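Local coordinates for protein tRNA (cytosine(38)-C(5))-methyltransferase (Schizosaccharomyces pombe, PDB 6FDF) that methylates carbon 5 of cytosine 38 in the anticodon loop of tRNA(Asp), and less efficiently of tRNA(Glu), with S-adenosyl-L-methionine as methyl donor, at residues A[256-259]-A[264-267]; A[221-226]-A[271-276]; A[282-287]-A[292-297]; A[296-301]-A[306-311]; A[154-159]-A[165-170]. All blocks are in the same frame, centred on the assembly; numbering follows the deposited sequence.

Contact 1 of 5, residues A[256-259]-A[264-267]; sequences ILQM and NTHE
Gln-258 and Thr-265 make the whole of this small contact, which buries only 72 Å². The Thr-265 hydroxyl donates to Gln-258, with OG1 2.6 Å from OE1. The donor lies in the carbonyl plane on a lone pair, at a C=O...O angle of 140°. Gln-258 spans the gap because its CG stands anti to the backbone N (chi1 169°) and the chain beyond is extended. Thr-265 CG2 fills in beside the same oxygen, 3.4 Å from Gln-258 OE1. On the other branch of the amide, NE2 donates to Ser-260 O and His-262 O, which fixes the flip of the group, while Lys-233 adds a weak bond to Thr-265 OG1. The contact ties the central strand (256-258) of a small three-stranded sheet to the first turn of helix 265-272, probably in the target recognition domain, which in C5-methyltransferases lies between motifs VIII and IX. Against this single tight bond stands the exposed side of the helix start, where Asn-264 points away from the strand and makes no contact with it. It serves instead as N-cap, its OD1 3.1 Å from Glu-267 N, with the donor above the amide plane. Glu-267 turns to a salt bridge with Arg-271.

Contact 2 of 5, residues A[221-226]-A[271-276]; sequences VLNKWG and RNRMAL
Arg-273 leaves its backbone with CG between the backbone N and the carbonyl carbon (chi1 60°), and a bend further out (chi3 71°) swings its guanidinium against the main chain of Leu-222. The contact thereby joins helix 219-225 to the residues that run on from helix 265-272, two elements of the probable target recognition domain of this C5-methyltransferase. NH1 of Arg-273 donates to Leu-222 O at 2.9 Å with an N-H...O angle of 151°. That oxygen lies at the edge of the guanidinium, practically in its plane, and also accepts a weak bond from Gly-226 N within the helical turn, so two donors share it. Over one face of the guanidinium sits the amide oxygen of Asn-223; its OD1 is 3.4 Å from Arg-273 CD, and the two flat groups are steeply inclined to each other. The aliphatic part of the arginine rests on the helix as well, with Arg-273 CD 3.9 Å from Leu-222 CB. Beside Leu-222, which also packs on Phe-229 and Val-217, the methionine chain curls back until Met-274 SD lies 3.5 Å from Leu-222 CD1.

Contact 3 of 5, residues A[282-287]-A[292-297]; sequences TAREVA and FPESLE
The carbonyl oxygen of Leu-296 is gripped end-on by both terminal nitrogens of Arg-284, at 2.8 Å from NH2 and 3.0 Å from NH1. It lies close to the guanidinium plane, and NH2 approaches at a C=O...N angle of 169°. Bends at chi2 (67°) and chi3 (62°) fold the arginine over to the loop. NH1 also donates to water 1 at 2.8 Å, and this water lies 3.0 Å from Glu-294 OE1. The Glu-294 carboxylate is salt-bridged to Arg-288; toward Arg-284 it offers charge and the shared water, but no direct salt bridge. The sequence, with Thr-Ala-Arg-Glu leading to Phe-Pro, is that of motif IX of the C5-methyltransferases: helix 283-289, opened by a Thr-282/Glu-285 capping box, and the loop that follows it. The loop is tied to the helix where Phe-292 N donates to Ala-287 O at 2.9 Å. Ala-287 CB packs against both Phe-292 CB and Leu-296 CD2, 4.0 Å from each. The Phe-292 side chain meets Tyr-25 and lies about 5 Å from bound S-adenosyl-L-homocysteine.

Contact 4 of 5, residues A[296-301]-A[306-311]; sequences LEWSKS and KCMYRL
Met-308 lies across one face of the Trp-298 indole. Its CG sits 3.5 Å from the centroid of the five-membered ring, 11° from the normal, a CH-pi contact from directly above. SD stands obliquely to the same ring, 4.4 Å from the centroid, which adds a Met-aromatic contact. Bends at chi2 (-57°) and chi3 (-61°) curl the methionine along the indole, so that Met-308 CE reaches the six-membered ring 3.6 Å from Trp-298 CE3. The same methyl touches Leu-296 more loosely, at 4.5 Å from CD2. The indole is also packed by Ile-49 of helix 44-54 and by Ala-283 and Arg-284 of helix 283-289. No hydrogen bond crosses between the two segments. The indole thus wedges the loop after the motif IX helix against helix 305-313, the helix that precedes motif X of the C5-methyltransferase catalytic domain. In the next shell, a type I turn from Trp-298 to Ser-301 fixes the backbone of the tryptophan. Trp-298 O accepts twice from Ser-301, from N at 3.0 Å and from OG at 2.5 Å, the hydroxyl meeting a lone pair of Trp-298 O in the carbonyl plane; Ser-301 OG is bonded in turn to Val-303 N. Next to Met-308 on its helix, Tyr-309 OH bonds to Phe-281 O.

Contact 5 of 5, residues A[154-159]-A[165-170]; sequences ILSPNQ and SRSRWY
Leu-155 and Arg-168 form a hydrogen-bonded antiparallel pair, N to O 3.0 Å both ways. They close the hairpin of strands 148-155 and 168-175 at the edge of the class I methyltransferase sheet, the latter strand inserted between 121-127 and 148-155. Where regular pairing stops, a side chain takes over: Ser-156 OG, anti to its own N (chi1 174°), accepts from Arg-166 N at 3.2 Å in an almost straight bond of 175°. Water 2 links Leu-155 O, 2.8 Å away, to Tyr-170 OH at 2.6 Å. The Ser-Arg-Ser-Arg run resembles motif VIII of the family. The extended Arg-166 side chain donates through NH2 to Gly-313 O and Ser-315 O and through NH1 to Phe-242 O, and Arg-168 NH1 stands over its guanidinium. Trp-169, its NE1 bonded to Glu-152, lies about 8 Å by side chain from Cys-85, the predicted active-site residue. Ile-154 CD1 meets the edge of this indole, 3.6 Å from Trp-169 CB. On the opposite face, beside helix 318-328, Leu-155 CB approaches Tyr-170 CE2 to 3.9 Å.

Contacts 3, 4 and 5 belong to the catalytic part of the protein, whereas contacts 1 and 2 have their centres about 28 and 31 Å from the centre of the chain, in the probable target recognition domain. Those two share helix 265-272 and touch where Gln-258 packs on Leu-276; each is crossed by one hydrogen bond, to which contact 2 adds apolar packing. Contacts 3 and 4 are consecutive, sharing Leu-296 and Glu-297, so one loop is held by arginine bonds to its backbone in contact 3 and by methionine packing over the indole in contact 4. Contact 4 is the buried one, while contact 3 runs out to a water and charged groups. Contact 5 alone depends on strand pairing.

Contact 1 of 5, residues A[256-259]-A[264-267]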
# COMPACT_ATOMS: atom_id res chain seq x y z
N ILE A 256 -1.87 -2.73 18.94
CA ILE A 256 -2.37 -4.03 19.38
C ILE A 256 -3.74 -3.81 20.00
O ILE A 256 -4.13 -2.69 20.33
CB ILE A 256 -1.42 -4.73 20.38
CG1 ILE A 256 -1.06 -3.81 21.55
CG2 ILE A 256 -0.13 -5.18 19.65
CD1 ILE A 256 -0.29 -4.50 22.65
N LEU A 257 -4.47 -4.91 20.18
CA LEU A 257 -5.89 -4.90 20.52
C LEU A 257 -6.10 -5.40 21.94
O LEU A 257 -5.71 -6.52 22.28
CB LEU A 257 -6.69 -5.77 19.55
CG LEU A 257 -8.20 -5.76 19.78
CD1 LEU A 257 -8.79 -4.41 19.39
CD2 LEU A 257 -8.86 -6.89 19.00
N GLN A 258 -6.74 -4.57 22.77
CA GLN A 258 -7.20 -4.98 24.09
C GLN A 258 -8.54 -5.69 23.95
O GLN A 258 -9.52 -5.08 23.49
CB GLN A 258 -7.33 -3.78 25.02
CG GLN A 258 -8.07 -4.08 26.32
CD GLN A 258 -8.28 -2.85 27.18
OE1 GLN A 258 -7.50 -1.89 27.12
NE2 GLN A 258 -9.33 -2.86 27.99
N MET A 259 -8.60 -6.96 24.34
CA MET A 259 -9.85 -7.70 24.32
C MET A 259 -10.62 -7.65 25.64
O MET A 259 -11.81 -7.98 25.66
CB MET A 259 -9.60 -9.16 23.94
CG MET A 259 -9.07 -9.33 22.52
SD MET A 259 -9.12 -11.03 21.91
CE MET A 259 -7.76 -11.76 22.82
N ASN A 264 -10.03 1.76 31.97
CA ASN A 264 -8.82 2.54 32.23
C ASN A 264 -7.63 1.64 31.89
O ASN A 264 -7.12 0.90 32.74
CB ASN A 264 -8.76 3.03 33.68
CG ASN A 264 -7.68 4.07 33.91
OD1 ASN A 264 -6.65 4.08 33.23
ND2 ASN A 264 -7.90 4.95 34.88
N THR A 265 -7.18 1.72 30.64
CA THR A 265 -6.17 0.80 30.13
C THR A 265 -4.83 1.02 30.82
O THR A 265 -4.18 0.06 31.25
CB THR A 265 -6.03 0.96 28.62
OG1 THR A 265 -7.27 0.60 27.99
CG2 THR A 265 -4.90 0.07 28.07
N HIS A 266 -4.41 2.28 30.97
CA HIS A 266 -3.12 2.56 31.59
C HIS A 266 -3.09 2.10 33.04
O HIS A 266 -2.09 1.53 33.50
CB HIS A 266 -2.79 4.05 31.51
CG HIS A 266 -1.51 4.41 32.19
ND1 HIS A 266 -1.47 5.14 33.37
CD2 HIS A 266 -0.22 4.13 31.88
CE1 HIS A 266 -0.21 5.30 33.75
NE2 HIS A 266 0.57 4.70 32.86
N GLU A 267 -4.17 2.37 33.79
CA GLU A 267 -4.22 1.93 35.17
C GLU A 267 -4.13 0.42 35.28
O GLU A 267 -3.39 -0.11 36.12
CB GLU A 267 -5.51 2.45 35.82
CG GLU A 267 -5.61 2.25 37.31
CD GLU A 267 -6.92 2.80 37.86
OE1 GLU A 267 -7.98 2.20 37.58
OE2 GLU A 267 -6.89 3.83 38.57

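Contact 2 of 5, residues A[221-226]-A[271-276]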
# COMPACT_ATOMS: atom_id res chain seq x y z
N VAL A 221 7.60 -9.83 26.09
CA VAL A 221 7.65 -8.58 25.34
C VAL A 221 6.90 -7.47 26.08
O VAL A 221 7.35 -6.32 26.11
CB VAL A 221 7.08 -8.79 23.92
CG1 VAL A 221 6.94 -7.47 23.18
CG2 VAL A 221 7.97 -9.75 23.14
N LEU A 222 5.75 -7.79 26.67
CA LEU A 222 4.99 -6.78 27.41
C LEU A 222 5.76 -6.29 28.64
O LEU A 222 5.64 -5.12 29.01
CB LEU A 222 3.63 -7.35 27.82
CG LEU A 222 2.59 -7.47 26.70
CD1 LEU A 222 1.36 -8.25 27.15
CD2 LEU A 222 2.18 -6.08 26.21
N ASN A 223 6.53 -7.17 29.28
CA ASN A 223 7.29 -6.75 30.45
C ASN A 223 8.50 -5.90 30.07
O ASN A 223 8.89 -5.01 30.83
CB ASN A 223 7.74 -7.97 31.25
CG ASN A 223 6.64 -8.53 32.12
OD1 ASN A 223 5.63 -7.87 32.37
ND2 ASN A 223 6.82 -9.76 32.59
N LYS A 224 9.11 -6.16 28.91
CA LYS A 224 10.32 -5.45 28.52
C LYS A 224 10.02 -4.12 27.83
O LYS A 224 10.70 -3.12 28.10
CB LYS A 224 11.18 -6.33 27.62
CG LYS A 224 12.54 -5.74 27.28
CD LYS A 224 13.22 -5.20 28.53
CE LYS A 224 14.64 -5.74 28.66
NZ LYS A 224 15.45 -5.46 27.45
N TRP A 225 9.05 -4.10 26.92
CA TRP A 225 8.80 -2.94 26.07
C TRP A 225 7.34 -2.52 26.06
O TRP A 225 6.95 -1.70 25.22
CB TRP A 225 9.24 -3.22 24.62
CG TRP A 225 10.66 -3.70 24.45
CD1 TRP A 225 11.05 -4.91 23.93
CD2 TRP A 225 11.86 -2.99 24.76
NE1 TRP A 225 12.43 -4.99 23.92
CE2 TRP A 225 12.95 -3.82 24.41
CE3 TRP A 225 12.13 -1.72 25.30
CZ2 TRP A 225 14.28 -3.44 24.59
CZ3 TRP A 225 13.45 -1.35 25.48
CH2 TRP A 225 14.51 -2.20 25.13
N GLY A 226 6.51 -3.08 26.95
CA GLY A 226 5.07 -2.95 26.81
C GLY A 226 4.55 -1.53 26.83
O GLY A 226 3.53 -1.23 26.20
N ARG A 271 -1.35 -2.60 36.91
CA ARG A 271 -1.87 -3.59 37.84
C ARG A 271 -1.52 -5.00 37.40
O ARG A 271 -0.94 -5.78 38.16
CB ARG A 271 -3.39 -3.42 37.98
CG ARG A 271 -3.79 -2.15 38.73
CD ARG A 271 -5.30 -1.97 38.81
NE ARG A 271 -5.65 -0.85 39.69
CZ ARG A 271 -6.84 -0.27 39.73
NH1 ARG A 271 -7.82 -0.69 38.94
NH2 ARG A 271 -7.06 0.74 40.57
N ASN A 272 -1.88 -5.36 36.16
CA ASN A 272 -1.57 -6.67 35.59
C ASN A 272 -1.79 -6.54 34.08
O ASN A 272 -2.92 -6.66 33.61
CB ASN A 272 -2.44 -7.76 36.19
CG ASN A 272 -2.27 -9.11 35.50
OD1 ASN A 272 -1.35 -9.31 34.70
ND2 ASN A 272 -3.17 -10.04 35.80
N ARG A 273 -0.70 -6.29 33.34
CA ARG A 273 -0.82 -6.05 31.91
C ARG A 273 -1.29 -7.28 31.15
O ARG A 273 -1.81 -7.14 30.03
CB ARG A 273 0.52 -5.56 31.35
CG ARG A 273 1.68 -6.54 31.53
CD ARG A 273 3.02 -5.84 31.41
NE ARG A 273 3.28 -4.96 32.55
CZ ARG A 273 4.27 -4.08 32.61
NH1 ARG A 273 5.12 -3.94 31.60
NH2 ARG A 273 4.42 -3.33 33.70
N MET A 274 -1.15 -8.48 31.72
CA MET A 274 -1.65 -9.66 31.03
C MET A 274 -3.17 -9.77 31.10
O MET A 274 -3.77 -10.45 30.26
CB MET A 274 -1.01 -10.93 31.60
CG MET A 274 0.50 -10.97 31.46
SD MET A 274 1.03 -10.58 29.78
CE MET A 274 0.49 -12.05 28.92
N ALA A 275 -3.80 -9.11 32.07
CA ALA A 275 -5.25 -9.16 32.19
C ALA A 275 -5.96 -8.30 31.15
O ALA A 275 -7.19 -8.38 31.03
CB ALA A 275 -5.68 -8.71 33.59
N LEU A 276 -5.22 -7.49 30.40
CA LEU A 276 -5.79 -6.73 29.29
C LEU A 276 -6.10 -7.60 28.09
O LEU A 276 -6.77 -7.12 27.17
CB LEU A 276 -4.84 -5.61 28.88
CG LEU A 276 -4.72 -4.46 29.88
CD1 LEU A 276 -3.55 -3.55 29.51
CD2 LEU A 276 -6.03 -3.68 29.94

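Contact 3 of 5, residues A[282-287]-A[292-297]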
# COMPACT_ATOMS: atom_id res chain seq x y z
N THR A 282 -4.91 -10.06 13.47
CA THR A 282 -4.59 -11.14 12.55
C THR A 282 -4.24 -10.57 11.18
O THR A 282 -4.57 -9.43 10.86
CB THR A 282 -5.76 -12.11 12.43
OG1 THR A 282 -6.80 -11.51 11.64
CG2 THR A 282 -6.32 -12.47 13.80
N ALA A 283 -3.58 -11.38 10.35
CA ALA A 283 -3.25 -10.91 9.01
C ALA A 283 -4.52 -10.63 8.21
O ALA A 283 -4.54 -9.69 7.40
CB ALA A 283 -2.37 -11.92 8.27
N ARG A 284 -5.58 -11.40 8.44
CA ARG A 284 -6.86 -11.11 7.78
C ARG A 284 -7.40 -9.75 8.20
O ARG A 284 -7.92 -9.00 7.36
CB ARG A 284 -7.88 -12.21 8.10
CG ARG A 284 -9.29 -11.87 7.64
CD ARG A 284 -9.36 -11.82 6.12
NE ARG A 284 -9.04 -13.11 5.52
CZ ARG A 284 -8.77 -13.27 4.23
NH1 ARG A 284 -8.79 -12.23 3.41
NH2 ARG A 284 -8.48 -14.48 3.76
N GLU A 285 -7.27 -9.41 9.48
CA GLU A 285 -7.74 -8.11 9.95
C GLU A 285 -6.90 -6.98 9.38
O GLU A 285 -7.43 -5.93 9.01
CB GLU A 285 -7.75 -8.08 11.48
CG GLU A 285 -8.80 -9.04 12.06
CD GLU A 285 -8.64 -9.25 13.55
OE1 GLU A 285 -7.52 -9.04 14.07
OE2 GLU A 285 -9.63 -9.64 14.21
N VAL A 286 -5.58 -7.19 9.29
CA VAL A 286 -4.72 -6.18 8.66
C VAL A 286 -5.12 -5.99 7.20
O VAL A 286 -5.26 -4.86 6.72
CB VAL A 286 -3.24 -6.58 8.80
CG1 VAL A 286 -2.35 -5.61 8.04
CG2 VAL A 286 -2.83 -6.63 10.27
N ALA A 287 -5.33 -7.10 6.48
CA ALA A 287 -5.77 -7.01 5.09
C ALA A 287 -7.08 -6.23 4.98
O ALA A 287 -7.23 -5.38 4.09
CB ALA A 287 -5.93 -8.41 4.50
N PHE A 292 -8.34 -4.81 1.43
CA PHE A 292 -8.33 -6.00 0.59
C PHE A 292 -9.64 -6.77 0.76
O PHE A 292 -10.18 -6.83 1.87
CB PHE A 292 -7.15 -6.90 0.95
CG PHE A 292 -5.84 -6.39 0.42
CD1 PHE A 292 -5.10 -5.47 1.13
CD2 PHE A 292 -5.36 -6.84 -0.80
CE1 PHE A 292 -3.90 -4.99 0.64
CE2 PHE A 292 -4.16 -6.37 -1.30
CZ PHE A 292 -3.44 -5.45 -0.58
N PRO A 293 -10.17 -7.36 -0.30
CA PRO A 293 -11.43 -8.10 -0.19
C PRO A 293 -11.22 -9.45 0.48
O PRO A 293 -10.10 -9.94 0.63
CB PRO A 293 -11.87 -8.26 -1.64
CG PRO A 293 -10.59 -8.32 -2.39
CD PRO A 293 -9.66 -7.36 -1.68
N GLU A 294 -12.34 -10.06 0.88
CA GLU A 294 -12.29 -11.36 1.53
C GLU A 294 -11.75 -12.45 0.62
O GLU A 294 -11.26 -13.47 1.12
CB GLU A 294 -13.69 -11.73 2.04
CG GLU A 294 -14.21 -10.82 3.13
CD GLU A 294 -13.31 -10.83 4.36
OE1 GLU A 294 -12.60 -9.83 4.58
OE2 GLU A 294 -13.32 -11.84 5.09
N SER A 295 -11.84 -12.26 -0.70
CA SER A 295 -11.32 -13.25 -1.64
C SER A 295 -9.80 -13.40 -1.57
O SER A 295 -9.28 -14.41 -2.05
CB SER A 295 -11.73 -12.88 -3.06
OG SER A 295 -11.05 -11.73 -3.49
N LEU A 296 -9.08 -12.41 -1.03
CA LEU A 296 -7.63 -12.55 -0.84
C LEU A 296 -7.35 -13.79 -0.01
O LEU A 296 -7.83 -13.92 1.12
CB LEU A 296 -7.04 -11.32 -0.16
CG LEU A 296 -5.55 -11.40 0.19
CD1 LEU A 296 -4.71 -11.49 -1.07
CD2 LEU A 296 -5.11 -10.24 1.07
N GLU A 297 -6.57 -14.72 -0.56
CA GLU A 297 -6.30 -15.98 0.09
C GLU A 297 -4.82 -16.30 0.03
O GLU A 297 -4.11 -15.90 -0.90
CB GLU A 297 -7.11 -17.13 -0.54
CG GLU A 297 -6.63 -17.56 -1.92
CD GLU A 297 -7.32 -18.83 -2.40
OE1 GLU A 297 -8.54 -18.96 -2.20
OE2 GLU A 297 -6.63 -19.70 -2.98
O HOH W 1 -9.81 -9.60 3.61

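Contact 4 of 5, residues A[296-301]-A[306-311]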
# COMPACT_ATOMS: atom_id res chain seq x y z
N LEU A 296 -9.08 -12.41 -1.03
CA LEU A 296 -7.63 -12.55 -0.84
C LEU A 296 -7.35 -13.79 -0.01
O LEU A 296 -7.83 -13.92 1.12
CB LEU A 296 -7.04 -11.32 -0.16
CG LEU A 296 -5.55 -11.40 0.19
CD1 LEU A 296 -4.71 -11.49 -1.07
CD2 LEU A 296 -5.11 -10.24 1.07
N GLU A 297 -6.57 -14.72 -0.56
CA GLU A 297 -6.30 -15.98 0.09
C GLU A 297 -4.82 -16.30 0.03
O GLU A 297 -4.11 -15.90 -0.90
CB GLU A 297 -7.11 -17.13 -0.54
CG GLU A 297 -6.63 -17.56 -1.92
CD GLU A 297 -7.32 -18.83 -2.40
OE1 GLU A 297 -8.54 -18.96 -2.20
OE2 GLU A 297 -6.63 -19.70 -2.98
N TRP A 298 -4.34 -17.00 1.06
CA TRP A 298 -2.99 -17.52 1.08
C TRP A 298 -2.90 -18.92 1.68
O TRP A 298 -1.82 -19.52 1.62
CB TRP A 298 -2.05 -16.59 1.86
CG TRP A 298 -2.50 -16.28 3.25
CD1 TRP A 298 -2.16 -16.95 4.39
CD2 TRP A 298 -3.37 -15.22 3.66
NE1 TRP A 298 -2.76 -16.37 5.48
CE2 TRP A 298 -3.51 -15.30 5.06
CE3 TRP A 298 -4.04 -14.20 2.97
CZ2 TRP A 298 -4.30 -14.41 5.79
CZ3 TRP A 298 -4.82 -13.32 3.70
CH2 TRP A 298 -4.95 -13.43 5.09
N SER A 299 -3.98 -19.46 2.24
CA SER A 299 -3.94 -20.76 2.89
C SER A 299 -3.48 -21.86 1.94
O SER A 299 -2.74 -22.77 2.34
CB SER A 299 -5.31 -21.10 3.48
OG SER A 299 -6.31 -21.13 2.48
N LYS A 300 -3.90 -21.81 0.68
CA LYS A 300 -3.52 -22.82 -0.31
C LYS A 300 -2.12 -22.60 -0.89
O LYS A 300 -1.82 -23.15 -1.95
CB LYS A 300 -4.54 -22.86 -1.46
CG LYS A 300 -5.98 -23.09 -1.03
CD LYS A 300 -6.93 -22.92 -2.22
CE LYS A 300 -8.31 -22.46 -1.78
NZ LYS A 300 -8.89 -23.35 -0.74
N SER A 301 -1.28 -21.82 -0.22
CA SER A 301 0.05 -21.50 -0.72
C SER A 301 1.10 -21.94 0.30
O SER A 301 0.77 -22.40 1.39
CB SER A 301 0.18 -20.00 -1.00
OG SER A 301 0.24 -19.28 0.22
N LYS A 306 2.81 -15.42 8.95
CA LYS A 306 3.94 -14.58 9.34
C LYS A 306 4.50 -13.82 8.14
O LYS A 306 4.83 -12.63 8.24
CB LYS A 306 5.01 -15.45 9.99
CG LYS A 306 6.10 -14.69 10.73
CD LYS A 306 6.83 -15.63 11.68
CE LYS A 306 5.85 -16.37 12.58
NZ LYS A 306 6.51 -17.39 13.43
N CYS A 307 4.61 -14.49 6.99
CA CYS A 307 5.08 -13.81 5.79
C CYS A 307 4.02 -12.86 5.24
O CYS A 307 4.37 -11.83 4.64
CB CYS A 307 5.48 -14.84 4.74
SG CYS A 307 6.96 -15.78 5.19
N MET A 308 2.74 -13.16 5.44
CA MET A 308 1.69 -12.26 4.97
C MET A 308 1.75 -10.91 5.68
O MET A 308 1.50 -9.88 5.06
CB MET A 308 0.31 -12.90 5.17
CG MET A 308 -0.07 -13.91 4.11
SD MET A 308 -0.04 -13.27 2.42
CE MET A 308 -1.24 -11.96 2.48
N TYR A 309 2.05 -10.91 6.99
CA TYR A 309 2.23 -9.63 7.68
C TYR A 309 3.28 -8.78 6.98
O TYR A 309 3.13 -7.56 6.87
CB TYR A 309 2.64 -9.84 9.13
CG TYR A 309 1.58 -10.29 10.11
CD1 TYR A 309 0.52 -9.46 10.45
CD2 TYR A 309 1.68 -11.51 10.76
CE1 TYR A 309 -0.44 -9.85 11.37
CE2 TYR A 309 0.73 -11.92 11.68
CZ TYR A 309 -0.32 -11.08 11.99
OH TYR A 309 -1.27 -11.46 12.92
N ARG A 310 4.36 -9.41 6.52
CA ARG A 310 5.42 -8.64 5.88
C ARG A 310 4.97 -8.09 4.53
O ARG A 310 5.28 -6.95 4.18
CB ARG A 310 6.67 -9.51 5.71
CG ARG A 310 7.13 -10.12 7.02
CD ARG A 310 8.41 -10.91 6.86
NE ARG A 310 8.81 -11.52 8.13
CZ ARG A 310 8.98 -12.83 8.32
NH1 ARG A 310 8.83 -13.67 7.31
NH2 ARG A 310 9.33 -13.28 9.51
N LEU A 311 4.23 -8.90 3.76
CA LEU A 311 3.74 -8.46 2.47
C LEU A 311 2.69 -7.36 2.64
O LEU A 311 2.67 -6.39 1.89
CB LEU A 311 3.16 -9.64 1.69
CG LEU A 311 4.16 -10.74 1.31
CD1 LEU A 311 3.45 -11.92 0.65
CD2 LEU A 311 5.23 -10.16 0.39

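Contact 5 of 5, residues A[154-159]-A[165-170]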
# COMPACT_ATOMS: atom_id res chain seq x y z
N ILE A 154 -0.68 14.07 -0.26
CA ILE A 154 -0.58 13.10 0.82
C ILE A 154 -1.98 12.77 1.30
O ILE A 154 -2.77 13.68 1.61
CB ILE A 154 0.29 13.63 1.97
CG1 ILE A 154 1.61 14.18 1.45
CG2 ILE A 154 0.51 12.55 3.03
CD1 ILE A 154 2.54 13.12 0.94
N LEU A 155 -2.29 11.48 1.39
CA LEU A 155 -3.61 11.01 1.79
C LEU A 155 -3.45 9.85 2.76
O LEU A 155 -2.52 9.05 2.64
CB LEU A 155 -4.46 10.59 0.59
CG LEU A 155 -4.78 11.67 -0.44
CD1 LEU A 155 -5.30 11.05 -1.74
CD2 LEU A 155 -5.79 12.66 0.13
N SER A 156 -4.36 9.76 3.72
CA SER A 156 -4.37 8.65 4.65
C SER A 156 -5.77 8.05 4.69
O SER A 156 -6.76 8.76 4.46
CB SER A 156 -3.96 9.12 6.06
OG SER A 156 -4.10 8.09 7.02
N PRO A 157 -5.89 6.75 4.98
CA PRO A 157 -7.23 6.13 5.01
C PRO A 157 -8.16 6.77 6.03
O PRO A 157 -9.38 6.77 5.83
CB PRO A 157 -6.93 4.66 5.33
CG PRO A 157 -5.52 4.45 4.85
CD PRO A 157 -4.81 5.74 5.12
N ASN A 158 -7.62 7.32 7.12
CA ASN A 158 -8.53 7.90 8.10
C ASN A 158 -9.12 9.23 7.64
O ASN A 158 -9.87 9.85 8.41
CB ASN A 158 -7.83 8.06 9.46
CG ASN A 158 -6.56 8.90 9.40
OD1 ASN A 158 -6.43 9.79 8.55
ND2 ASN A 158 -5.64 8.63 10.31
N GLN A 159 -8.83 9.67 6.42
CA GLN A 159 -9.56 10.75 5.78
C GLN A 159 -10.77 10.24 5.00
O GLN A 159 -11.53 11.05 4.46
CB GLN A 159 -8.65 11.53 4.83
CG GLN A 159 -7.45 12.17 5.48
CD GLN A 159 -6.57 12.86 4.47
OE1 GLN A 159 -5.89 12.21 3.68
NE2 GLN A 159 -6.59 14.19 4.47
N SER A 165 -4.27 4.59 10.26
CA SER A 165 -3.34 5.59 9.76
C SER A 165 -2.39 4.94 8.77
O SER A 165 -1.79 3.90 9.07
CB SER A 165 -2.54 6.21 10.91
OG SER A 165 -3.41 6.76 11.88
N ARG A 166 -2.28 5.53 7.58
CA ARG A 166 -1.30 5.08 6.61
C ARG A 166 -1.07 6.19 5.60
O ARG A 166 -1.49 6.09 4.44
CB ARG A 166 -1.77 3.78 5.93
CG ARG A 166 -0.69 3.01 5.16
CD ARG A 166 -1.22 1.66 4.68
NE ARG A 166 -0.17 0.85 4.06
CZ ARG A 166 0.76 0.18 4.75
NH1 ARG A 166 0.75 0.21 6.07
NH2 ARG A 166 1.68 -0.53 4.11
N SER A 167 -0.42 7.27 6.04
CA SER A 167 -0.21 8.42 5.17
C SER A 167 0.76 8.04 4.06
O SER A 167 1.83 7.48 4.32
CB SER A 167 0.32 9.61 5.97
OG SER A 167 -0.64 10.05 6.91
N ARG A 168 0.37 8.33 2.83
CA ARG A 168 1.18 8.01 1.66
C ARG A 168 1.13 9.16 0.68
O ARG A 168 0.13 9.88 0.60
CB ARG A 168 0.69 6.73 0.98
CG ARG A 168 0.84 5.49 1.84
CD ARG A 168 2.32 5.21 2.05
NE ARG A 168 2.58 3.90 2.63
CZ ARG A 168 2.86 3.68 3.91
NH1 ARG A 168 3.11 2.45 4.34
NH2 ARG A 168 2.89 4.70 4.77
N TRP A 169 2.21 9.32 -0.08
CA TRP A 169 2.27 10.24 -1.20
C TRP A 169 1.73 9.56 -2.45
O TRP A 169 1.98 8.37 -2.66
CB TRP A 169 3.71 10.70 -1.43
CG TRP A 169 3.90 11.63 -2.60
CD1 TRP A 169 3.87 12.99 -2.58
CD2 TRP A 169 4.18 11.26 -3.96
NE1 TRP A 169 4.11 13.50 -3.83
CE2 TRP A 169 4.30 12.45 -4.70
CE3 TRP A 169 4.35 10.03 -4.61
CZ2 TRP A 169 4.58 12.46 -6.07
CZ3 TRP A 169 4.62 10.04 -5.98
CH2 TRP A 169 4.73 11.25 -6.69
N TYR A 170 1.00 10.31 -3.27
CA TYR A 170 0.49 9.83 -4.54
C TYR A 170 0.78 10.84 -5.64
O TYR A 170 0.58 12.04 -5.45
CB TYR A 170 -1.01 9.58 -4.49
CG TYR A 170 -1.43 8.57 -3.46
CD1 TYR A 170 -1.51 7.22 -3.77
CD2 TYR A 170 -1.78 8.97 -2.17
CE1 TYR A 170 -1.92 6.30 -2.83
CE2 TYR A 170 -2.18 8.06 -1.22
CZ TYR A 170 -2.25 6.72 -1.56
OH TYR A 170 -2.64 5.80 -0.62
O HOH W 2 -3.53 6.61 1.66
O HOH W 3 -2.41 8.94 9.02